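Local structure of penicillin-binding protein 2B (Streptococcus pneumoniae, 2WAD) at residues 257-263 with 277-281; 304-309 with 553-559; 590-594 with 603-607; 645-651 with 665-670; 421-425 with 442-446. The protein probably forms the peptide cross-links between adjacent glycan strands of cell-wall peptidoglycan during peripheral wall synthesis, and binds penicillin. The contacts are given in a common frame with arbitrary orientation. Numbering follows the deposited sequence.

Contact 1 (257-263 with 277-281); sequences YSLNDRV and QGKRP. Unlike the reference sequence in segment 277-281: Pro281 (reference Ser).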
# COMPACT_ATOMS: atom_id res chain seq x y z
N TYR A 257 -5.50 -14.72 -17.90
CA TYR A 257 -5.46 -13.48 -18.66
C TYR A 257 -4.90 -13.65 -20.06
O TYR A 257 -4.23 -14.64 -20.36
CB TYR A 257 -4.61 -12.43 -17.94
CG TYR A 257 -5.19 -11.86 -16.67
CD1 TYR A 257 -5.32 -10.49 -16.51
CD2 TYR A 257 -5.60 -12.69 -15.63
CE1 TYR A 257 -5.84 -9.95 -15.35
CE2 TYR A 257 -6.12 -12.16 -14.47
CZ TYR A 257 -6.24 -10.79 -14.33
OH TYR A 257 -6.76 -10.26 -13.17
N SER A 258 -5.18 -12.66 -20.91
CA SER A 258 -4.50 -12.47 -22.18
C SER A 258 -3.24 -11.63 -21.96
O SER A 258 -3.00 -11.13 -20.86
CB SER A 258 -5.44 -11.80 -23.18
OG SER A 258 -4.74 -11.30 -24.30
N LEU A 259 -2.45 -11.46 -23.02
CA LEU A 259 -1.11 -10.90 -22.92
C LEU A 259 -1.11 -9.38 -23.03
O LEU A 259 -0.15 -8.72 -22.62
CB LEU A 259 -0.22 -11.55 -23.99
CG LEU A 259 1.31 -11.51 -24.00
CD1 LEU A 259 1.95 -11.58 -22.62
CD2 LEU A 259 1.81 -12.66 -24.88
N ASN A 260 -2.18 -8.82 -23.59
CA ASN A 260 -2.32 -7.38 -23.74
C ASN A 260 -3.23 -6.75 -22.68
O ASN A 260 -3.60 -5.57 -22.77
CB ASN A 260 -2.88 -7.06 -25.13
CG ASN A 260 -4.23 -7.70 -25.36
OD1 ASN A 260 -4.56 -8.73 -24.76
ND2 ASN A 260 -5.03 -7.10 -26.24
N ASP A 261 -3.59 -7.55 -21.68
CA ASP A 261 -4.45 -7.11 -20.59
C ASP A 261 -3.88 -5.95 -19.78
O ASP A 261 -2.68 -5.89 -19.53
CB ASP A 261 -4.74 -8.27 -19.64
CG ASP A 261 -5.72 -9.27 -20.22
OD1 ASP A 261 -6.24 -9.04 -21.33
OD2 ASP A 261 -5.98 -10.29 -19.54
N ARG A 262 -4.76 -5.05 -19.37
CA ARG A 262 -4.35 -3.99 -18.47
C ARG A 262 -4.68 -4.32 -17.02
O ARG A 262 -5.84 -4.52 -16.66
CB ARG A 262 -4.91 -2.64 -18.92
CG ARG A 262 -4.34 -2.28 -20.27
CD ARG A 262 -4.58 -0.84 -20.59
NE ARG A 262 -5.91 -0.68 -21.14
CZ ARG A 262 -6.49 0.51 -21.32
NH1 ARG A 262 -5.83 1.60 -20.97
NH2 ARG A 262 -7.71 0.59 -21.83
N VAL A 263 -3.63 -4.39 -16.21
CA VAL A 263 -3.71 -4.90 -14.85
C VAL A 263 -3.12 -3.89 -13.85
O VAL A 263 -2.36 -2.99 -14.23
CB VAL A 263 -3.00 -6.27 -14.74
CG1 VAL A 263 -3.49 -7.20 -15.84
CG2 VAL A 263 -1.49 -6.10 -14.83
N GLN A 277 -10.94 -5.88 -12.36
CA GLN A 277 -10.82 -6.36 -13.74
C GLN A 277 -12.16 -6.64 -14.42
O GLN A 277 -12.97 -7.40 -13.90
CB GLN A 277 -9.94 -7.62 -13.83
CG GLN A 277 -9.65 -8.11 -15.26
CD GLN A 277 -8.78 -7.13 -16.02
OE1 GLN A 277 -7.74 -6.69 -15.53
NE2 GLN A 277 -9.22 -6.76 -17.22
N GLY A 278 -12.40 -6.03 -15.57
CA GLY A 278 -13.66 -6.23 -16.26
C GLY A 278 -13.91 -7.70 -16.54
O GLY A 278 -12.98 -8.47 -16.78
N LYS A 279 -15.17 -8.10 -16.48
CA LYS A 279 -15.55 -9.45 -16.90
C LYS A 279 -15.57 -9.48 -18.43
O LYS A 279 -16.19 -8.64 -19.07
CB LYS A 279 -16.92 -9.83 -16.33
CG LYS A 279 -17.39 -11.23 -16.70
CD LYS A 279 -18.90 -11.35 -16.60
CE LYS A 279 -19.42 -12.63 -17.27
NZ LYS A 279 -19.40 -12.54 -18.76
N ARG A 280 -14.89 -10.46 -19.01
CA ARG A 280 -14.64 -10.45 -20.45
C ARG A 280 -15.78 -10.99 -21.31
O ARG A 280 -16.43 -11.96 -20.93
CB ARG A 280 -13.39 -11.26 -20.74
CG ARG A 280 -12.25 -10.96 -19.80
CD ARG A 280 -10.99 -11.57 -20.34
NE ARG A 280 -9.84 -11.29 -19.49
CZ ARG A 280 -8.57 -11.45 -19.87
NH1 ARG A 280 -8.29 -11.88 -21.09
NH2 ARG A 280 -7.60 -11.16 -19.01
N PRO A 281 -16.04 -10.36 -22.48
CA PRO A 281 -16.86 -11.10 -23.44
C PRO A 281 -16.11 -12.31 -24.01
O PRO A 281 -14.90 -12.24 -24.26
CB PRO A 281 -17.17 -10.07 -24.54
CG PRO A 281 -16.97 -8.74 -23.92
CD PRO A 281 -15.89 -8.94 -22.86
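Arg280 reaches from segment 277-281 across to 257-263. With chi2 and chi3 both trans it stretches almost straight from its backbone to Asp261, whose m rotamer turns the carboxylate to meet it near the guanidinium plane. These opposite charges are placed to form a salt bridge, but the modelled 1.9 Å between Asp261 OD2 and Arg280 NH2 is too short, so its detailed geometry is uncertain. With the same caution, Asp261 OD2 accepts Ser258 N at 2.9 Å, while Ser258, with chi1 near trans, gives its OG to Asn260 OD1 at 2.6 Å, holding the loop curled. Tyr257 lays its CB 3.4 Å from Arg280 NH2 and sends its hydroxyl to Glu273. Gln277, trans at chi1, folds back at chi2 and fills the space between the Tyr257 ring and the backbone of Arg262. The two loops follow helices 249-255 and 273-276, and the second leads into strand 282-287 of the dimerisation-domain region.

Contact 2 (304-309 with 553-559); sequences KGKNIK and NNDKGGL. Unlike the reference sequence in segment 304-309: Lys306 (reference Asn).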
# COMPACT_ATOMS: atom_id res chain seq x y z
N LYS A 304 -18.26 -4.11 -17.31
CA LYS A 304 -17.38 -3.29 -16.50
C LYS A 304 -17.04 -3.99 -15.18
O LYS A 304 -17.90 -4.59 -14.53
CB LYS A 304 -18.06 -1.94 -16.23
CG LYS A 304 -17.24 -0.95 -15.41
CD LYS A 304 -17.84 0.44 -15.51
CE LYS A 304 -17.06 1.44 -14.66
NZ LYS A 304 -17.11 2.80 -15.24
N GLY A 305 -15.77 -3.94 -14.80
CA GLY A 305 -15.38 -4.41 -13.48
C GLY A 305 -16.19 -3.77 -12.36
O GLY A 305 -16.92 -2.80 -12.60
N LYS A 306 -16.09 -4.33 -11.16
CA LYS A 306 -16.82 -3.79 -10.02
C LYS A 306 -16.00 -2.67 -9.42
O LYS A 306 -14.84 -2.48 -9.79
CB LYS A 306 -17.17 -4.86 -8.97
CG LYS A 306 -18.04 -6.03 -9.47
CD LYS A 306 -19.12 -5.57 -10.44
CE LYS A 306 -19.84 -6.73 -11.12
NZ LYS A 306 -20.76 -6.26 -12.21
N ASN A 307 -16.61 -1.93 -8.50
CA ASN A 307 -16.01 -0.74 -7.92
C ASN A 307 -15.71 -1.01 -6.45
O ASN A 307 -16.39 -1.82 -5.83
CB ASN A 307 -16.95 0.47 -8.04
CG ASN A 307 -17.50 0.65 -9.45
OD1 ASN A 307 -18.67 0.40 -9.70
ND2 ASN A 307 -16.64 1.07 -10.38
N ILE A 308 -14.68 -0.34 -5.92
CA ILE A 308 -14.44 -0.35 -4.49
C ILE A 308 -14.65 1.07 -3.97
O ILE A 308 -14.30 2.04 -4.64
CB ILE A 308 -13.00 -0.82 -4.13
CG1 ILE A 308 -11.96 0.01 -4.89
CG2 ILE A 308 -12.84 -2.30 -4.46
CD1 ILE A 308 -10.52 -0.19 -4.45
N LYS A 309 -15.24 1.16 -2.77
CA LYS A 309 -15.39 2.41 -2.04
C LYS A 309 -14.49 2.38 -0.81
O LYS A 309 -14.56 1.45 -0.00
CB LYS A 309 -16.86 2.62 -1.66
CG LYS A 309 -17.16 3.87 -0.82
CD LYS A 309 -18.65 4.26 -0.87
CE LYS A 309 -19.46 3.67 0.30
NZ LYS A 309 -20.70 4.42 0.64
N ASN A 553 -21.92 -1.53 -10.60
CA ASN A 553 -22.12 -0.37 -11.47
C ASN A 553 -23.59 -0.07 -11.65
O ASN A 553 -24.41 -0.98 -11.70
CB ASN A 553 -21.49 -0.62 -12.85
CG ASN A 553 -19.98 -0.60 -12.80
OD1 ASN A 553 -19.31 -1.55 -13.22
ND2 ASN A 553 -19.43 0.49 -12.29
N ASN A 554 -23.93 1.22 -11.72
CA ASN A 554 -25.31 1.64 -11.98
C ASN A 554 -25.56 1.77 -13.47
O ASN A 554 -24.68 1.44 -14.27
CB ASN A 554 -25.67 2.92 -11.20
CG ASN A 554 -24.85 4.14 -11.61
OD1 ASN A 554 -24.25 4.20 -12.69
ND2 ASN A 554 -24.85 5.15 -10.74
N ASP A 555 -26.75 2.24 -13.84
CA ASP A 555 -27.13 2.48 -15.24
C ASP A 555 -26.04 3.17 -16.05
O ASP A 555 -25.65 2.69 -17.11
CB ASP A 555 -28.34 3.42 -15.30
CG ASP A 555 -29.65 2.69 -15.10
OD1 ASP A 555 -29.83 1.62 -15.72
OD2 ASP A 555 -30.49 3.21 -14.33
N LYS A 556 -25.61 4.32 -15.54
CA LYS A 556 -24.67 5.20 -16.23
C LYS A 556 -23.22 4.71 -16.15
O LYS A 556 -22.35 5.20 -16.88
CB LYS A 556 -24.82 6.60 -15.63
CG LYS A 556 -23.98 7.70 -16.27
CD LYS A 556 -24.17 9.04 -15.55
CE LYS A 556 -24.05 8.92 -14.03
NZ LYS A 556 -22.67 8.64 -13.52
N GLY A 557 -22.95 3.74 -15.28
CA GLY A 557 -21.60 3.22 -15.09
C GLY A 557 -20.85 3.72 -13.87
O GLY A 557 -19.70 3.35 -13.65
N GLY A 558 -21.50 4.55 -13.05
CA GLY A 558 -20.90 5.05 -11.82
C GLY A 558 -21.16 4.19 -10.60
O GLY A 558 -21.70 3.09 -10.71
N LEU A 559 -20.78 4.68 -9.42
CA LEU A 559 -20.92 3.92 -8.18
C LEU A 559 -22.36 3.45 -8.07
O LEU A 559 -23.27 4.27 -8.00
CB LEU A 559 -20.60 4.80 -6.97
CG LEU A 559 -19.80 4.30 -5.76
CD1 LEU A 559 -20.33 4.90 -4.45
CD2 LEU A 559 -19.64 2.77 -5.69
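Residues 307-309 run in extended conformation, whereas 553-559 reverse direction through a type I turn from Asn554 to Gly557. Gly557 N reaches Asn554 O at 3.1 Å, and Asn554 N reaches Gly558 O at 3.1 Å, the pairing of a type I turn with a G1 bulge. Gly557, at phi 102° and psi 2°, occupies the bulge position where a side chain would press on the preceding carbonyl. Asn554 OD1 reinforces the loop by accepting Gly558 N at 2.8 Å. The backbones come closest at Asn307 and Leu559, with CA atoms 6.8 Å apart. Across the gap, Lys304 stretches out so that its NZ donates to Gly557 O at 3.1 Å; the same ammonium also forms a salt bridge with Glu62. Asn553 sits over Gly305, but its OD1 and Gly305 O, 2.8 Å apart, are both acceptors and form no bond. Leu559 supplies the apolar part: its CD2 lies 4.2 Å from Asn307 CB and its CD1 4.0 Å from Lys309 CD. This is a beta hairpin, strands 547-553 and 559-565, folded beside strand 307-310 in a mixed sheet that also takes in strand 63-64, so that distant parts of the chain share one sheet.

Contact 3 (590-594 with 603-607); sequences QVSHG and AFSDG. Unlike the reference sequence in segment 590-594: Ser592 (reference Ala). Unlike the reference sequence in segment 603-607: Asp606 (reference Asn).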
# COMPACT_ATOMS: atom_id res chain seq x y z
N GLN A 590 -5.41 8.44 32.93
CA GLN A 590 -4.69 9.33 33.84
C GLN A 590 -3.54 10.11 33.18
O GLN A 590 -3.15 11.17 33.67
CB GLN A 590 -4.22 8.55 35.08
CG GLN A 590 -5.39 8.05 35.99
CD GLN A 590 -4.95 7.48 37.35
OE1 GLN A 590 -3.84 7.70 37.84
NE2 GLN A 590 -5.85 6.70 37.96
N VAL A 591 -2.99 9.60 32.09
CA VAL A 591 -1.99 10.32 31.31
C VAL A 591 -2.60 11.65 30.88
O VAL A 591 -1.90 12.66 30.79
CB VAL A 591 -1.62 9.53 30.02
CG1 VAL A 591 -0.96 10.43 28.99
CG2 VAL A 591 -0.72 8.34 30.35
N SER A 592 -3.90 11.65 30.60
CA SER A 592 -4.56 12.83 30.05
C SER A 592 -5.45 13.56 31.06
O SER A 592 -5.91 14.66 30.75
CB SER A 592 -5.38 12.50 28.81
OG SER A 592 -6.34 11.51 29.10
N HIS A 593 -5.70 12.98 32.23
CA HIS A 593 -6.63 13.55 33.20
C HIS A 593 -6.00 13.74 34.58
O HIS A 593 -6.65 14.27 35.48
CB HIS A 593 -7.93 12.73 33.34
CG HIS A 593 -8.77 12.73 32.09
ND1 HIS A 593 -8.49 11.95 30.99
CD2 HIS A 593 -9.91 13.40 31.80
CE1 HIS A 593 -9.41 12.16 30.06
NE2 HIS A 593 -10.27 13.04 30.52
N GLY A 594 -4.75 13.30 34.74
CA GLY A 594 -4.09 13.33 36.04
C GLY A 594 -3.76 14.71 36.59
O GLY A 594 -3.74 15.70 35.86
N ALA A 603 -1.99 17.86 27.90
CA ALA A 603 -2.24 18.50 26.59
C ALA A 603 -3.30 17.81 25.72
O ALA A 603 -3.95 18.49 24.91
CB ALA A 603 -0.93 18.73 25.80
N PHE A 604 -3.47 16.50 25.90
CA PHE A 604 -4.53 15.71 25.23
C PHE A 604 -5.93 16.26 25.51
O PHE A 604 -6.78 16.23 24.63
CB PHE A 604 -4.56 14.23 25.69
CG PHE A 604 -3.52 13.35 25.05
CD1 PHE A 604 -3.44 13.23 23.67
CD2 PHE A 604 -2.65 12.60 25.84
CE1 PHE A 604 -2.50 12.40 23.06
CE2 PHE A 604 -1.70 11.74 25.25
CZ PHE A 604 -1.62 11.65 23.85
N SER A 605 -6.19 16.69 26.75
CA SER A 605 -7.54 17.10 27.17
C SER A 605 -7.81 18.58 26.97
O SER A 605 -8.95 19.01 27.03
CB SER A 605 -7.76 16.81 28.65
OG SER A 605 -7.34 15.51 29.00
N ASP A 606 -6.75 19.36 26.71
CA ASP A 606 -6.85 20.82 26.63
C ASP A 606 -7.57 21.29 25.36
O ASP A 606 -6.96 21.40 24.30
CB ASP A 606 -5.45 21.45 26.73
CG ASP A 606 -5.48 22.97 26.73
OD1 ASP A 606 -6.57 23.58 26.68
OD2 ASP A 606 -4.37 23.57 26.79
N GLY A 607 -8.86 21.56 25.49
CA GLY A 607 -9.70 21.85 24.32
C GLY A 607 -10.26 20.61 23.64
O GLY A 607 -10.79 20.68 22.54
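This is a short, buried contact between the C-terminal end of helix 578-593 and the loop that brings the chain back toward strand 613-616, an example of how a helix end is covered by its own following loop. The CA atoms come closest at Ser592 and Phe604, 5.6 Å apart, and the beta carbons of these two residues, Ser592 CB and Phe604 CB, touch at 3.7 Å. Beside them Val591 CG1 meets the edge of the Phe604 ring at CE2, 4.0 Å away. Phe604 extends beyond the helix to rest on Pro663 and Ala666 of helix 661-676 and on Ala634 and Ala636 of strand 634-638. The loop thus wedges an aromatic ring between helix and sheet in the transpeptidase domain, and it leads into the strand that carries a presumed KTG-type motif; Val591 lies about 9 Å, side chain to side chain, from the probable acylated serine, Ser386. The polar half of the contact is a hydrogen bond from Ser605 OG to Ser592 O, very short at 2.4 Å, which serves a carbonyl near the helix end. Ser605 OG also lies over one face of the His593 imidazole, 4.1 Å from its CE1. His593 itself stacks on Tyr589 and bonds to that residue's carbonyl through ND1, while Ser592 OG, an alanine position in the reference sequence, lies within hydrogen-bonding reach of the carbonyls of Ile612 and Tyr589.

Contact 4 (645-651 with 665-670); sequences IAVAVVF and IARDII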
# COMPACT_ATOMS: atom_id res chain seq x y z
N ILE A 645 -12.37 6.20 17.52
CA ILE A 645 -11.16 6.54 16.78
C ILE A 645 -9.92 6.25 17.64
O ILE A 645 -9.90 6.50 18.84
CB ILE A 645 -11.18 8.03 16.33
CG1 ILE A 645 -9.91 8.38 15.57
CG2 ILE A 645 -11.33 8.95 17.55
CD1 ILE A 645 -9.94 9.70 14.79
N ALA A 646 -8.88 5.72 17.00
CA ALA A 646 -7.58 5.52 17.64
C ALA A 646 -6.58 6.16 16.70
O ALA A 646 -6.72 5.99 15.49
CB ALA A 646 -7.29 4.04 17.74
N VAL A 647 -5.59 6.89 17.22
CA VAL A 647 -4.69 7.64 16.36
C VAL A 647 -3.24 7.51 16.82
O VAL A 647 -2.98 7.48 18.02
CB VAL A 647 -5.09 9.13 16.28
CG1 VAL A 647 -4.98 9.79 17.66
CG2 VAL A 647 -4.20 9.88 15.27
N ALA A 648 -2.29 7.43 15.87
CA ALA A 648 -0.87 7.47 16.16
C ALA A 648 -0.24 8.65 15.44
O ALA A 648 -0.47 8.87 14.26
CB ALA A 648 -0.16 6.21 15.67
N VAL A 649 0.64 9.32 16.16
CA VAL A 649 1.31 10.48 15.58
C VAL A 649 2.78 10.25 15.80
O VAL A 649 3.20 9.94 16.91
CB VAL A 649 0.87 11.82 16.24
CG1 VAL A 649 1.80 12.95 15.75
CG2 VAL A 649 -0.61 12.11 15.90
N VAL A 650 3.55 10.37 14.72
CA VAL A 650 4.97 10.04 14.77
C VAL A 650 5.71 11.26 14.25
O VAL A 650 5.52 11.67 13.11
CB VAL A 650 5.29 8.79 13.89
CG1 VAL A 650 6.79 8.52 13.89
CG2 VAL A 650 4.50 7.54 14.42
N PHE A 651 6.51 11.88 15.11
CA PHE A 651 7.17 13.14 14.78
C PHE A 651 8.59 13.00 15.28
O PHE A 651 8.89 13.37 16.41
CB PHE A 651 6.49 14.29 15.54
CG PHE A 651 6.79 15.66 14.96
CD1 PHE A 651 8.04 15.96 14.48
CD2 PHE A 651 5.81 16.65 14.92
CE1 PHE A 651 8.33 17.21 13.94
CE2 PHE A 651 6.08 17.92 14.39
CZ PHE A 651 7.35 18.19 13.90
N ILE A 665 -1.26 17.42 18.36
CA ILE A 665 -1.65 16.94 17.03
C ILE A 665 -2.69 15.83 17.13
O ILE A 665 -3.73 15.90 16.50
CB ILE A 665 -0.44 16.49 16.19
CG1 ILE A 665 0.50 17.68 15.94
CG2 ILE A 665 -0.91 15.92 14.86
CD1 ILE A 665 1.91 17.27 15.54
N ALA A 666 -2.42 14.83 17.97
CA ALA A 666 -3.35 13.72 18.22
C ALA A 666 -4.74 14.23 18.63
O ALA A 666 -5.78 13.79 18.13
CB ALA A 666 -2.77 12.77 19.32
N ARG A 667 -4.78 15.15 19.58
CA ARG A 667 -6.03 15.75 20.04
C ARG A 667 -6.75 16.46 18.91
O ARG A 667 -7.96 16.33 18.75
CB ARG A 667 -5.64 16.79 21.10
CG ARG A 667 -6.81 17.65 21.61
CD ARG A 667 -6.24 18.84 22.36
NE ARG A 667 -5.66 19.79 21.40
CZ ARG A 667 -4.66 20.60 21.69
NH1 ARG A 667 -4.11 20.56 22.90
NH2 ARG A 667 -4.20 21.46 20.77
N ASP A 668 -6.01 17.24 18.13
CA ASP A 668 -6.65 18.05 17.11
C ASP A 668 -7.17 17.16 15.98
O ASP A 668 -8.13 17.53 15.31
CB ASP A 668 -5.69 19.07 16.52
CG ASP A 668 -5.41 20.24 17.45
OD1 ASP A 668 -4.55 21.05 17.08
OD2 ASP A 668 -6.01 20.35 18.54
N ILE A 669 -6.50 16.03 15.73
CA ILE A 669 -7.04 15.07 14.78
C ILE A 669 -8.32 14.45 15.32
O ILE A 669 -9.28 14.24 14.58
CB ILE A 669 -6.05 13.94 14.38
CG1 ILE A 669 -4.90 14.50 13.54
CG2 ILE A 669 -6.77 12.83 13.59
CD1 ILE A 669 -3.66 13.60 13.47
N ILE A 670 -8.33 14.14 16.62
CA ILE A 670 -9.54 13.59 17.22
C ILE A 670 -10.70 14.60 17.15
O ILE A 670 -11.82 14.23 16.80
CB ILE A 670 -9.29 13.02 18.64
CG1 ILE A 670 -8.41 11.76 18.50
CG2 ILE A 670 -10.60 12.65 19.36
CD1 ILE A 670 -8.09 11.08 19.79
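Val649 pushes CG2 against the helix where it comes nearest the strand, lying 4.0 Å from Ile665 CG2, 4.1 Å from Ala666 CB and 4.2 Å from Ile669 CD1. The small Ala666 lets the backbones approach there, the CA atoms of Val649 and Ala666 being 6.3 Å apart. One step earlier on the same strand face, Val647 touches Ala666 and sets CG1 4.0 Å from Ile670 CD1, and Ile645 CG2 packs on Ile670 CG1 at 4.2 Å. At the other end, Phe651 CD2 meets Ile665 CD1 at 4.0 Å, the methyl lying at the ring edge. No hydrogen bond crosses; the alternation of strand residues does the work, with Ala646 and Ala648 turned instead toward helix 525-536. The short axes pass 8.6 Å apart at 143°, so strand and helix run roughly antiparallel. With helices on both faces of an antiparallel sheet, this is the core of the penicillin-binding transpeptidase fold, a fold shared with serine beta-lactamases; here the last helix, 661-676, lies against strand 645-650.

Contact 5 (421-425 with 442-446); sequences IYSWY and YSSNA. Unlike the reference sequence in segment 421-425: Tyr422 (reference Asn). Unlike the reference sequence in segment 442-446: Ala446 (reference Thr).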
# COMPACT_ATOMS: atom_id res chain seq x y z
N ILE A 421 20.16 4.27 34.42
CA ILE A 421 18.97 4.62 33.65
C ILE A 421 18.01 5.45 34.50
O ILE A 421 17.64 5.03 35.61
CB ILE A 421 18.22 3.35 33.14
CG1 ILE A 421 19.06 2.60 32.10
CG2 ILE A 421 16.88 3.71 32.56
CD1 ILE A 421 18.84 1.08 32.18
N TYR A 422 17.58 6.59 33.95
CA TYR A 422 16.64 7.51 34.61
C TYR A 422 15.41 7.74 33.74
O TYR A 422 15.39 7.37 32.55
CB TYR A 422 17.29 8.89 34.84
CG TYR A 422 18.49 8.87 35.75
CD1 TYR A 422 18.34 8.96 37.12
CD2 TYR A 422 19.77 8.73 35.24
CE1 TYR A 422 19.43 8.93 37.96
CE2 TYR A 422 20.87 8.69 36.07
CZ TYR A 422 20.70 8.80 37.44
OH TYR A 422 21.80 8.77 38.28
N SER A 423 14.39 8.37 34.32
CA SER A 423 13.22 8.80 33.57
C SER A 423 13.39 10.28 33.25
O SER A 423 14.40 10.87 33.61
CB SER A 423 11.95 8.56 34.40
OG SER A 423 11.70 7.17 34.53
N TRP A 424 12.42 10.89 32.58
CA TRP A 424 12.51 12.30 32.21
C TRP A 424 12.67 13.21 33.43
O TRP A 424 13.28 14.26 33.33
CB TRP A 424 11.29 12.71 31.37
CG TRP A 424 9.96 12.70 32.09
CD1 TRP A 424 9.06 11.66 32.14
CD2 TRP A 424 9.36 13.79 32.80
NE1 TRP A 424 7.93 12.05 32.83
CE2 TRP A 424 8.10 13.34 33.26
CE3 TRP A 424 9.76 15.10 33.10
CZ2 TRP A 424 7.25 14.16 34.00
CZ3 TRP A 424 8.90 15.91 33.84
CH2 TRP A 424 7.66 15.44 34.27
N TYR A 425 12.16 12.78 34.57
CA TYR A 425 12.22 13.57 35.81
C TYR A 425 13.46 13.34 36.70
O TYR A 425 13.57 13.94 37.76
CB TYR A 425 10.94 13.33 36.61
CG TYR A 425 10.42 11.90 36.65
CD1 TYR A 425 9.38 11.50 35.82
CD2 TYR A 425 10.94 10.97 37.54
CE1 TYR A 425 8.87 10.21 35.86
CE2 TYR A 425 10.45 9.67 37.60
CZ TYR A 425 9.40 9.30 36.76
OH TYR A 425 8.90 8.01 36.83
N TYR A 442 3.14 8.64 34.44
CA TYR A 442 4.40 9.37 34.53
C TYR A 442 5.45 9.02 33.49
O TYR A 442 6.48 9.70 33.35
CB TYR A 442 5.05 9.16 35.90
CG TYR A 442 4.15 9.33 37.09
CD1 TYR A 442 3.00 10.12 37.04
CD2 TYR A 442 4.46 8.72 38.30
CE1 TYR A 442 2.18 10.27 38.15
CE2 TYR A 442 3.65 8.87 39.42
CZ TYR A 442 2.51 9.63 39.34
OH TYR A 442 1.72 9.75 40.48
N SER A 443 5.19 7.95 32.73
CA SER A 443 6.15 7.44 31.76
C SER A 443 7.43 6.99 32.44
O SER A 443 8.53 7.36 32.04
CB SER A 443 6.43 8.45 30.64
OG SER A 443 6.89 7.79 29.45
N SER A 444 7.27 6.19 33.49
CA SER A 444 8.42 5.71 34.25
C SER A 444 9.24 4.70 33.46
O SER A 444 8.72 3.65 33.06
CB SER A 444 7.92 5.04 35.54
OG SER A 444 8.95 4.27 36.11
N ASN A 445 10.51 4.99 33.25
CA ASN A 445 11.42 3.96 32.75
C ASN A 445 11.76 2.89 33.81
O ASN A 445 12.00 1.74 33.45
CB ASN A 445 12.72 4.55 32.21
CG ASN A 445 12.57 5.20 30.84
OD1 ASN A 445 11.65 4.91 30.06
ND2 ASN A 445 13.53 6.06 30.51
N ALA A 446 11.78 3.24 35.09
CA ALA A 446 12.15 2.28 36.14
C ALA A 446 11.20 1.09 36.15
O ALA A 446 11.62 -0.05 36.39
CB ALA A 446 12.16 2.92 37.52
O HOH W 1 11.12 8.70 30.85
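Three direct hydrogen bonds join loop 421-425 to the link between helices 436-442 and 445-455. Trp424 NE1 donates to Tyr442 O at 2.8 Å, Asn445 N to Ser423 OG at 2.8 Å, and Asn445 ND2 to Tyr422 O at 3.1 Å. A water completes the seam, accepting from Trp424 N at 3.1 Å and donating to Ser443 O, also at 3.1 Å. Ser443, Ser444 and Asn445 fit the SxN motif of penicillin-binding enzymes: Ser443 OG bonds to Lys615 and to Ser386, the probable nucleophile, while Lys389 is held by Asn445 OD1 and Ser443 O. Asn445 thus serves the presumed catalytic lysine with one side-chain atom and the 421-425 loop with the other. The backbone turns sharply here: Ser443, at phi 62°, closes one helix in a Schellman motif and Ser444 is the N-cap of the next. Ser444 OG also pairs with Asp410, which takes the hydroxyl of Tyr425 as well; the Tyr425 ring rests its CE1 4.0 Å from Tyr442 CB.

Overall arrangement
Burial and chemistry agree only in part. Contact 4, wholly buried, relies on apolar side chains, aliphatic apart from Phe651; contact 3, also buried, adds a hydrogen bond and touches contact 4, Ala603 O lying 2.9 Å from Arg667 NH1, a probable hydrogen bond. The others are partly buried. Contact 1 joins two loops by charge, contact 2 a strand and a hairpin turn by a lysine bond plus leucine packing; both lie across the chain's centre from contact 5. Contact 5, beside the presumed catalytic site, is largely polar, with three direct hydrogen bonds and a water. Contacts 3, 4 and 5 lie wholly in the transpeptidase domain, and contact 2 has its second segment there.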